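Local atomic coordinates of structural polyprotein, VP1 (Israeli acute paralysis virus, PDB entry 5CDD), a protein that probably serves as a structural subunit of the icosahedral virus shell, assembling with the other capsid proteins into pentamers. Residues D26-M29 with K30-E34; N38-T41 with L42-T45; T61-T64 with D65-T69. All coordinates share one frame; numbering follows the deposited sequence.

Contact 1: D26-M29 with K30-E34; sequences DVLM and KGCGE
K30 lies alongside D26, and C32 against L28, in a local contact with bonds of three to five residues' spacing near the C-terminal end of helix 20-31, in the arm that precedes the jelly-roll body. V27 O accepts from G31 N at 2.9 Å, the usual helical bond, and also from K30 N, which sits well above its carbonyl plane. One residue on, the pattern widens: L28 O receives G33 N, five residues ahead, in the carbonyl plane, with only a weak bond from C32 N. G33 follows with a positive phi of 96°, a value suited to glycine, and the chain departs from the helical path. Beside these bonds L28 CG meets C32 CB at 3.9 Å, while other capsid chains pack on the same residues, F213 of one polyprotein chain on L28 and Y148 of a second copy of this protein on C32. K30 points the same way as D26, its aliphatic stem extended and its CG 3.4 Å from D26 O. The amine bends off at the last torsion (chi4 -54°) and bonds K44 O of a neighbouring polyprotein chain; K30 NZ is 4.6 Å from D26 OD2, beyond salt-bridge range.

Contact 2: N38-T41 with L42-T45; sequences NLRT and LLRT
L39 and L42 meet through their branch ends, L39 CD2 lying 3.9 Å from L42 CD1, and their side chains cross obliquely on one side of a short 3-10 segment, residues 39-43. Three consecutive i-to-i+3 backbone bonds define that segment: L42 N to L39 O at 3.0 Å, L43 N to R40 O at 2.9 Å and R44 N to T41 O at 3.2 Å. In each the donor stands well above the acceptor's carbonyl plane, the tight geometry expected when the spacing is three residues and not four. R40 and R44 lie side by side and point the same way, their guanidinium planes 65° apart. Between the side chains, the R40 stem does the touching, its CD 3.9 Å from R44 NH2. R40 NE and R44 NH2 are 5.0 Å apart, and each head has partners of its own, which probably helps to hold them there. R40 pairs with D52 of a neighbouring polyprotein chain and bonds T189 OG1, whereas R44 NH2 bonds F188 O.

The start of the segment is set by N38. Its OD1 accepts R40 N at 2.7 Å in the carbonyl plane, which makes an Asx turn, and its backbone O is gripped twice, by T41 N and by T41 OG1. With chi1 at 65°, the T41 hydroxyl sits between its own backbone N and carbonyl carbon, folding back to donate to N38 O at 2.7 Å almost along the C=O axis. The same OG1 bonds Y34 OH of another polyprotein chain.

This short connection lies between helix 20-31 and strand 47-55. L39, L42 and L43 turn to helix 77-82, meeting L81, Y77 and M78 respectively, while the L43 backbone bonds that of G184 at the end of strand 176-184.

Contact 3: T61-T64 with D65-T69; sequences TPIT and DLTNT
D65 lays its carboxylate beside the P62 ring, with OD2 3.4 Å from P62 CD and 3.5 Å from T61 CG2. The approach is made by the carboxylate oxygen OD2: D65 CG stands beside the backbone N and anti to the carbonyl carbon (chi1 -65°), which carries the group back over the preceding strand. These are contacts of oxygen with carbon, and no polar bond joins the D65 side chain to P62, whose carbonyl O is itself an acceptor. That carbonyl is used instead by D65 N, at 3.1 Å and with the donor above the carbonyl plane.

This is a strand-to-helix junction in the jelly-roll. Strand 61-62 is one of the two outermost strands of a four-stranded sheet within this chain, pairing with strand 166-172, and helix 64-73 starts after the single linking residue I63. Two N-H groups of the helix's first turn converge on I63 O, which takes L66 N at 2.8 Å from above its carbonyl plane and T67 N nearly in line with the carbonyl bond. The next helical bond runs from N68 N to T64 O at 2.8 Å. T67 points its CB back at the same I63 carbonyl, and N68 brings its amide over T64, with ND2 3.7 Å from T64 CB. That amide does not have the angle for a hydrogen bond to T64 O.

The other face turns into the sandwich: I63 and T67 are buried and L66 partly so. I63 packs on W53 of strand 47-55, L168 of strand 166-172 and Y94 of strand 87-98, so it touches both sheets. L66 continues onto I49 and V180, and T67 lies against Y94 and R182 of strands 87-98 and 176-184.

All three contacts are short-range turns along one chain, placed in series, yet they differ in setting. Contact 1 is the outlier: its centre is 28 Å from the centre of the chain, and its burial relies heavily on other capsid chains, including a second copy of this protein. Contact 2, centred 19 Å from it, is mixed, with leucines against helix 77-82 and polar ends reaching both this chain and its neighbours. Contact 3 is touched by no other protein chain and faces both jelly-roll sheets, with its polar side toward solvent. The end region of one helix, a 3-10 segment and the start of another helix thus follow one another from arm to body.

Contact 1: D26-M29 with K30-E34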
ATOM      1  N   ASP A  26       7.033  35.810  12.372  1.00 40.17           N
ATOM      2  CA  ASP A  26       7.937  35.516  13.467  1.00 41.30           C
ATOM      3  C   ASP A  26       7.206  35.591  14.782  1.00 40.90           C
ATOM      4  O   ASP A  26       7.469  34.818  15.693  1.00 41.63           O
ATOM      5  CB  ASP A  26       9.091  36.501  13.499  1.00 45.65           C
ATOM      6  CG  ASP A  26      10.411  35.808  13.553  1.00 51.10           C
ATOM      7  OD1 ASP A  26      10.862  35.359  12.482  1.00 53.05           O
ATOM      8  OD2 ASP A  26      10.982  35.684  14.657  1.00 53.59           O
ATOM      9  N   VAL A  27       6.266  36.521  14.872  1.00 39.38           N
ATOM     10  CA  VAL A  27       5.522  36.702  16.099  1.00 37.62           C
ATOM     11  C   VAL A  27       4.481  35.636  16.372  1.00 35.92           C
ATOM     12  O   VAL A  27       4.261  35.267  17.518  1.00 36.18           O
ATOM     13  CB  VAL A  27       4.807  38.047  16.131  1.00 39.64           C
ATOM     14  CG1 VAL A  27       4.441  38.355  17.537  1.00 44.74           C
ATOM     15  CG2 VAL A  27       5.691  39.134  15.577  1.00 42.20           C
ATOM     16  N   LEU A  28       3.828  35.149  15.327  1.00 33.59           N
ATOM     17  CA  LEU A  28       2.804  34.137  15.507  1.00 33.33           C
ATOM     18  C   LEU A  28       3.437  32.816  15.882  1.00 33.42           C
ATOM     19  O   LEU A  28       2.803  31.970  16.509  1.00 33.93           O
ATOM     20  CB  LEU A  28       1.989  33.973  14.227  1.00 33.84           C
ATOM     21  CG  LEU A  28       0.724  34.817  14.067  1.00 33.47           C
ATOM     22  CD1 LEU A  28       1.037  36.285  14.196  1.00 35.63           C
ATOM     23  CD2 LEU A  28       0.114  34.527  12.715  1.00 34.35           C
ATOM     24  N   MET A  29       4.698  32.647  15.496  1.00 33.08           N
ATOM     25  CA  MET A  29       5.437  31.424  15.787  1.00 32.80           C
ATOM     26  C   MET A  29       5.910  31.383  17.233  1.00 31.83           C
ATOM     27  O   MET A  29       6.331  30.336  17.729  1.00 32.92           O
ATOM     28  CB  MET A  29       6.645  31.301  14.856  1.00 35.03           C
ATOM     29  CG  MET A  29       6.279  31.048  13.407  1.00 36.77           C
ATOM     30  SD  MET A  29       5.331  29.526  13.227  1.00 41.18           S
ATOM     31  CE  MET A  29       6.631  28.306  13.337  1.00 40.78           C
ATOM     32  N   LYS A  30       5.835  32.521  17.912  1.00 30.98           N
ATOM     33  CA  LYS A  30       6.274  32.593  19.298  1.00 30.22           C
ATOM     34  C   LYS A  30       5.155  32.930  20.274  1.00 29.12           C
ATOM     35  O   LYS A  30       5.266  32.649  21.467  1.00 29.14           O
ATOM     36  CB  LYS A  30       7.398  33.619  19.428  1.00 30.03           C
ATOM     37  CG  LYS A  30       8.586  33.319  18.541  1.00 33.20           C
ATOM     38  CD  LYS A  30       9.727  34.284  18.782  1.00 36.13           C
ATOM     39  CE  LYS A  30      10.892  33.968  17.859  1.00 39.78           C
ATOM     40  NZ  LYS A  30      11.314  32.540  17.978  1.00 41.44           N
ATOM     41  N   GLY A  31       4.076  33.520  19.769  1.00 28.68           N
ATOM     42  CA  GLY A  31       2.976  33.885  20.640  1.00 28.55           C
ATOM     43  C   GLY A  31       1.576  33.586  20.135  1.00 29.44           C
ATOM     44  O   GLY A  31       0.611  34.177  20.617  1.00 30.05           O
ATOM     45  N   CYS A  32       1.448  32.676  19.173  1.00 30.17           N
ATOM     46  CA  CYS A  32       0.131  32.327  18.647  1.00 30.94           C
ATOM     47  C   CYS A  32       0.041  30.854  18.249  1.00 30.55           C
ATOM     48  O   CYS A  32      -0.677  30.079  18.882  1.00 31.41           O
ATOM     49  CB  CYS A  32      -0.214  33.211  17.446  1.00 30.96           C
ATOM     50  SG  CYS A  32      -1.905  32.988  16.845  1.00 36.40           S
ATOM     51  N   GLY A  33       0.763  30.476  17.197  1.00 28.93           N
ATOM     52  CA  GLY A  33       0.748  29.093  16.750  1.00 27.27           C
ATOM     53  C   GLY A  33      -0.216  28.797  15.616  1.00 26.81           C
ATOM     54  O   GLY A  33      -0.356  27.650  15.194  1.00 25.58           O
ATOM     55  N   GLU A  34      -0.887  29.830  15.121  1.00 26.96           N
ATOM     56  CA  GLU A  34      -1.838  29.673  14.027  1.00 27.71           C
ATOM     57  C   GLU A  34      -1.883  30.979  13.248  1.00 29.82           C
ATOM     58  O   GLU A  34      -1.526  32.030  13.777  1.00 30.56           O
ATOM     59  CB  GLU A  34      -3.222  29.326  14.577  1.00 26.75           C
ATOM     60  CG  GLU A  34      -3.834  30.406  15.444  1.00 28.01           C
ATOM     61  CD  GLU A  34      -4.962  29.887  16.312  1.00 27.95           C
ATOM     62  OE1 GLU A  34      -5.662  30.713  16.932  1.00 30.89           O
ATOM     63  OE2 GLU A  34      -5.141  28.653  16.383  1.00 26.28           O
TER

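Contact 2: N38-T41 with L42-T45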
ATOM      1  N   ASN A  38      -8.328  34.397   6.606  1.00 27.72           N
ATOM      2  CA  ASN A  38      -9.609  34.610   5.948  1.00 26.41           C
ATOM      3  C   ASN A  38     -10.752  34.496   6.949  1.00 26.53           C
ATOM      4  O   ASN A  38     -10.876  33.494   7.654  1.00 26.52           O
ATOM      5  CB  ASN A  38      -9.792  33.592   4.822  1.00 25.98           C
ATOM      6  CG  ASN A  38     -10.922  33.957   3.885  1.00 27.35           C
ATOM      7  OD1 ASN A  38     -12.088  33.984   4.279  1.00 27.88           O
ATOM      8  ND2 ASN A  38     -10.581  34.248   2.634  1.00 26.26           N
ATOM      9  N   LEU A  39     -11.586  35.529   7.005  1.00 26.37           N
ATOM     10  CA  LEU A  39     -12.717  35.555   7.926  1.00 25.55           C
ATOM     11  C   LEU A  39     -13.760  34.479   7.641  1.00 25.39           C
ATOM     12  O   LEU A  39     -14.572  34.161   8.507  1.00 25.81           O
ATOM     13  CB  LEU A  39     -13.380  36.937   7.907  1.00 24.38           C
ATOM     14  CG  LEU A  39     -12.509  38.100   8.392  1.00 24.44           C
ATOM     15  CD1 LEU A  39     -13.237  39.411   8.166  1.00 23.24           C
ATOM     16  CD2 LEU A  39     -12.167  37.911   9.863  1.00 23.19           C
ATOM     17  N   ARG A  40     -13.743  33.911   6.440  1.00 25.02           N
ATOM     18  CA  ARG A  40     -14.714  32.880   6.114  1.00 24.81           C
ATOM     19  C   ARG A  40     -14.487  31.648   6.979  1.00 25.59           C
ATOM     20  O   ARG A  40     -15.405  30.870   7.212  1.00 24.87           O
ATOM     21  CB  ARG A  40     -14.632  32.498   4.638  1.00 23.63           C
ATOM     22  CG  ARG A  40     -15.692  31.500   4.234  1.00 25.03           C
ATOM     23  CD  ARG A  40     -15.630  31.156   2.749  1.00 24.92           C
ATOM     24  NE  ARG A  40     -15.878  32.307   1.887  1.00 24.66           N
ATOM     25  CZ  ARG A  40     -14.932  33.012   1.281  1.00 26.11           C
ATOM     26  NH1 ARG A  40     -13.667  32.677   1.437  1.00 26.05           N
ATOM     27  NH2 ARG A  40     -15.255  34.057   0.533  1.00 26.00           N
ATOM     28  N   THR A  41     -13.258  31.479   7.455  1.00 27.20           N
ATOM     29  CA  THR A  41     -12.927  30.343   8.300  1.00 26.96           C
ATOM     30  C   THR A  41     -13.693  30.422   9.611  1.00 27.29           C
ATOM     31  O   THR A  41     -13.888  29.414  10.282  1.00 29.14           O
ATOM     32  CB  THR A  41     -11.420  30.283   8.611  1.00 26.01           C
ATOM     33  OG1 THR A  41     -11.041  31.425   9.386  1.00 28.83           O
ATOM     34  CG2 THR A  41     -10.604  30.254   7.322  1.00 23.04           C
ATOM     35  N   LEU A  42     -14.139  31.620   9.972  1.00 26.89           N
ATOM     36  CA  LEU A  42     -14.879  31.806  11.211  1.00 26.02           C
ATOM     37  C   LEU A  42     -16.338  31.462  11.001  1.00 26.65           C
ATOM     38  O   LEU A  42     -17.140  31.535  11.926  1.00 28.24           O
ATOM     39  CB  LEU A  42     -14.735  33.246  11.708  1.00 24.24           C
ATOM     40  CG  LEU A  42     -13.289  33.682  11.977  1.00 23.28           C
ATOM     41  CD1 LEU A  42     -13.273  35.127  12.435  1.00 24.45           C
ATOM     42  CD2 LEU A  42     -12.653  32.786  13.033  1.00 21.25           C
ATOM     43  N   LEU A  43     -16.675  31.091   9.770  1.00 27.10           N
ATOM     44  CA  LEU A  43     -18.035  30.694   9.434  1.00 26.47           C
ATOM     45  C   LEU A  43     -18.076  29.168   9.421  1.00 27.10           C
ATOM     46  O   LEU A  43     -19.074  28.557   9.030  1.00 28.46           O
ATOM     47  CB  LEU A  43     -18.441  31.244   8.063  1.00 25.51           C
ATOM     48  CG  LEU A  43     -18.557  32.763   7.922  1.00 24.43           C
ATOM     49  CD1 LEU A  43     -18.980  33.111   6.508  1.00 22.31           C
ATOM     50  CD2 LEU A  43     -19.565  33.296   8.924  1.00 24.00           C
ATOM     51  N   ARG A  44     -16.966  28.566   9.842  1.00 26.42           N
ATOM     52  CA  ARG A  44     -16.833  27.115   9.917  1.00 26.52           C
ATOM     53  C   ARG A  44     -16.725  26.749  11.392  1.00 27.37           C
ATOM     54  O   ARG A  44     -17.169  25.683  11.821  1.00 28.59           O
ATOM     55  CB  ARG A  44     -15.582  26.653   9.167  1.00 25.79           C
ATOM     56  CG  ARG A  44     -15.605  26.972   7.681  1.00 26.55           C
ATOM     57  CD  ARG A  44     -16.669  26.164   6.952  1.00 26.82           C
ATOM     58  NE  ARG A  44     -16.789  26.564   5.553  1.00 28.35           N
ATOM     59  CZ  ARG A  44     -17.416  27.661   5.137  1.00 27.00           C
ATOM     60  NH1 ARG A  44     -17.990  28.473   6.012  1.00 26.42           N
ATOM     61  NH2 ARG A  44     -17.461  27.951   3.844  1.00 25.90           N
ATOM     62  N   THR A  45     -16.127  27.651  12.163  1.00 27.10           N
ATOM     63  CA  THR A  45     -15.973  27.461  13.600  1.00 27.08           C
ATOM     64  C   THR A  45     -17.333  27.676  14.256  1.00 27.36           C
ATOM     65  O   THR A  45     -18.059  28.601  13.892  1.00 29.43           O
ATOM     66  CB  THR A  45     -15.001  28.491  14.203  1.00 25.82           C
ATOM     67  OG1 THR A  45     -15.471  29.812  13.912  1.00 25.96           O
ATOM     68  CG2 THR A  45     -13.611  28.320  13.628  1.00 24.90           C
TER

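Contact 3: T61-T64 with D65-T69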
ATOM      1  N   THR A  61     -40.858  23.831  16.370  1.00 35.91           N
ATOM      2  CA  THR A  61     -40.316  25.182  16.398  1.00 35.45           C
ATOM      3  C   THR A  61     -39.282  25.520  15.326  1.00 35.96           C
ATOM      4  O   THR A  61     -38.207  24.924  15.277  1.00 38.10           O
ATOM      5  CB  THR A  61     -39.667  25.467  17.765  1.00 35.00           C
ATOM      6  OG1 THR A  61     -40.638  25.288  18.802  1.00 35.99           O
ATOM      7  CG2 THR A  61     -39.118  26.882  17.809  1.00 34.18           C
ATOM      8  N   PRO A  62     -39.596  26.488  14.451  1.00 35.10           N
ATOM      9  CA  PRO A  62     -38.652  26.882  13.401  1.00 34.12           C
ATOM     10  C   PRO A  62     -37.546  27.670  14.098  1.00 35.01           C
ATOM     11  O   PRO A  62     -37.831  28.515  14.952  1.00 36.35           O
ATOM     12  CB  PRO A  62     -39.493  27.773  12.487  1.00 32.82           C
ATOM     13  CG  PRO A  62     -40.908  27.344  12.766  1.00 33.32           C
ATOM     14  CD  PRO A  62     -40.901  27.137  14.247  1.00 34.55           C
ATOM     15  N   ILE A  63     -36.291  27.405  13.753  1.00 35.41           N
ATOM     16  CA  ILE A  63     -35.198  28.114  14.407  1.00 35.84           C
ATOM     17  C   ILE A  63     -35.147  29.601  14.086  1.00 35.52           C
ATOM     18  O   ILE A  63     -34.386  30.339  14.710  1.00 36.90           O
ATOM     19  CB  ILE A  63     -33.820  27.481  14.096  1.00 35.72           C
ATOM     20  CG1 ILE A  63     -33.797  26.896  12.680  1.00 36.54           C
ATOM     21  CG2 ILE A  63     -33.491  26.432  15.138  1.00 35.86           C
ATOM     22  CD1 ILE A  63     -33.745  27.942  11.583  1.00 38.20           C
ATOM     23  N   THR A  64     -35.958  30.047  13.132  1.00 34.84           N
ATOM     24  CA  THR A  64     -35.991  31.458  12.793  1.00 34.34           C
ATOM     25  C   THR A  64     -36.492  32.209  14.024  1.00 34.74           C
ATOM     26  O   THR A  64     -36.179  33.379  14.222  1.00 34.24           O
ATOM     27  CB  THR A  64     -36.936  31.742  11.610  1.00 33.41           C
ATOM     28  OG1 THR A  64     -38.216  31.151  11.859  1.00 34.67           O
ATOM     29  CG2 THR A  64     -36.368  31.186  10.317  1.00 32.32           C
ATOM     30  N   ASP A  65     -37.260  31.516  14.861  1.00 34.88           N
ATOM     31  CA  ASP A  65     -37.792  32.110  16.084  1.00 35.79           C
ATOM     32  C   ASP A  65     -36.640  32.519  16.989  1.00 35.49           C
ATOM     33  O   ASP A  65     -36.751  33.460  17.773  1.00 36.50           O
ATOM     34  CB  ASP A  65     -38.696  31.119  16.822  1.00 37.83           C
ATOM     35  CG  ASP A  65     -39.947  30.767  16.034  1.00 41.47           C
ATOM     36  OD1 ASP A  65     -40.294  31.516  15.093  1.00 43.17           O
ATOM     37  OD2 ASP A  65     -40.593  29.747  16.365  1.00 42.57           O
ATOM     38  N   LEU A  66     -35.534  31.794  16.872  1.00 34.25           N
ATOM     39  CA  LEU A  66     -34.335  32.064  17.652  1.00 32.82           C
ATOM     40  C   LEU A  66     -33.348  32.841  16.788  1.00 33.83           C
ATOM     41  O   LEU A  66     -32.712  33.791  17.239  1.00 34.60           O
ATOM     42  CB  LEU A  66     -33.691  30.748  18.092  1.00 30.72           C
ATOM     43  CG  LEU A  66     -32.283  30.837  18.691  1.00 29.26           C
ATOM     44  CD1 LEU A  66     -32.332  31.612  19.994  1.00 29.11           C
ATOM     45  CD2 LEU A  66     -31.734  29.441  18.922  1.00 26.81           C
ATOM     46  N   THR A  67     -33.242  32.415  15.536  1.00 35.14           N
ATOM     47  CA  THR A  67     -32.343  33.006  14.556  1.00 35.07           C
ATOM     48  C   THR A  67     -32.585  34.482  14.256  1.00 35.71           C
ATOM     49  O   THR A  67     -31.638  35.263  14.194  1.00 35.21           O
ATOM     50  CB  THR A  67     -32.396  32.188  13.243  1.00 35.54           C
ATOM     51  OG1 THR A  67     -31.366  31.194  13.270  1.00 36.34           O
ATOM     52  CG2 THR A  67     -32.231  33.076  12.022  1.00 36.48           C
ATOM     53  N   ASN A  68     -33.843  34.867  14.064  1.00 36.61           N
ATOM     54  CA  ASN A  68     -34.154  36.261  13.765  1.00 37.19           C
ATOM     55  C   ASN A  68     -33.551  37.198  14.802  1.00 37.97           C
ATOM     56  O   ASN A  68     -33.030  38.262  14.463  1.00 39.14           O
ATOM     57  CB  ASN A  68     -35.667  36.479  13.698  1.00 36.88           C
ATOM     58  CG  ASN A  68     -36.310  35.753  12.533  1.00 38.20           C
ATOM     59  OD1 ASN A  68     -35.776  35.736  11.424  1.00 39.05           O
ATOM     60  ND2 ASN A  68     -37.472  35.160  12.777  1.00 40.16           N
ATOM     61  N   THR A  69     -33.618  36.796  16.066  1.00 37.67           N
ATOM     62  CA  THR A  69     -33.080  37.604  17.153  1.00 36.47           C
ATOM     63  C   THR A  69     -31.553  37.595  17.165  1.00 36.52           C
ATOM     64  O   THR A  69     -30.916  38.645  17.077  1.00 37.06           O
ATOM     65  CB  THR A  69     -33.583  37.096  18.517  1.00 35.78           C
ATOM     66  OG1 THR A  69     -35.015  37.091  18.524  1.00 36.19           O
ATOM     67  CG2 THR A  69     -33.079  37.994  19.634  1.00 35.24           C
TER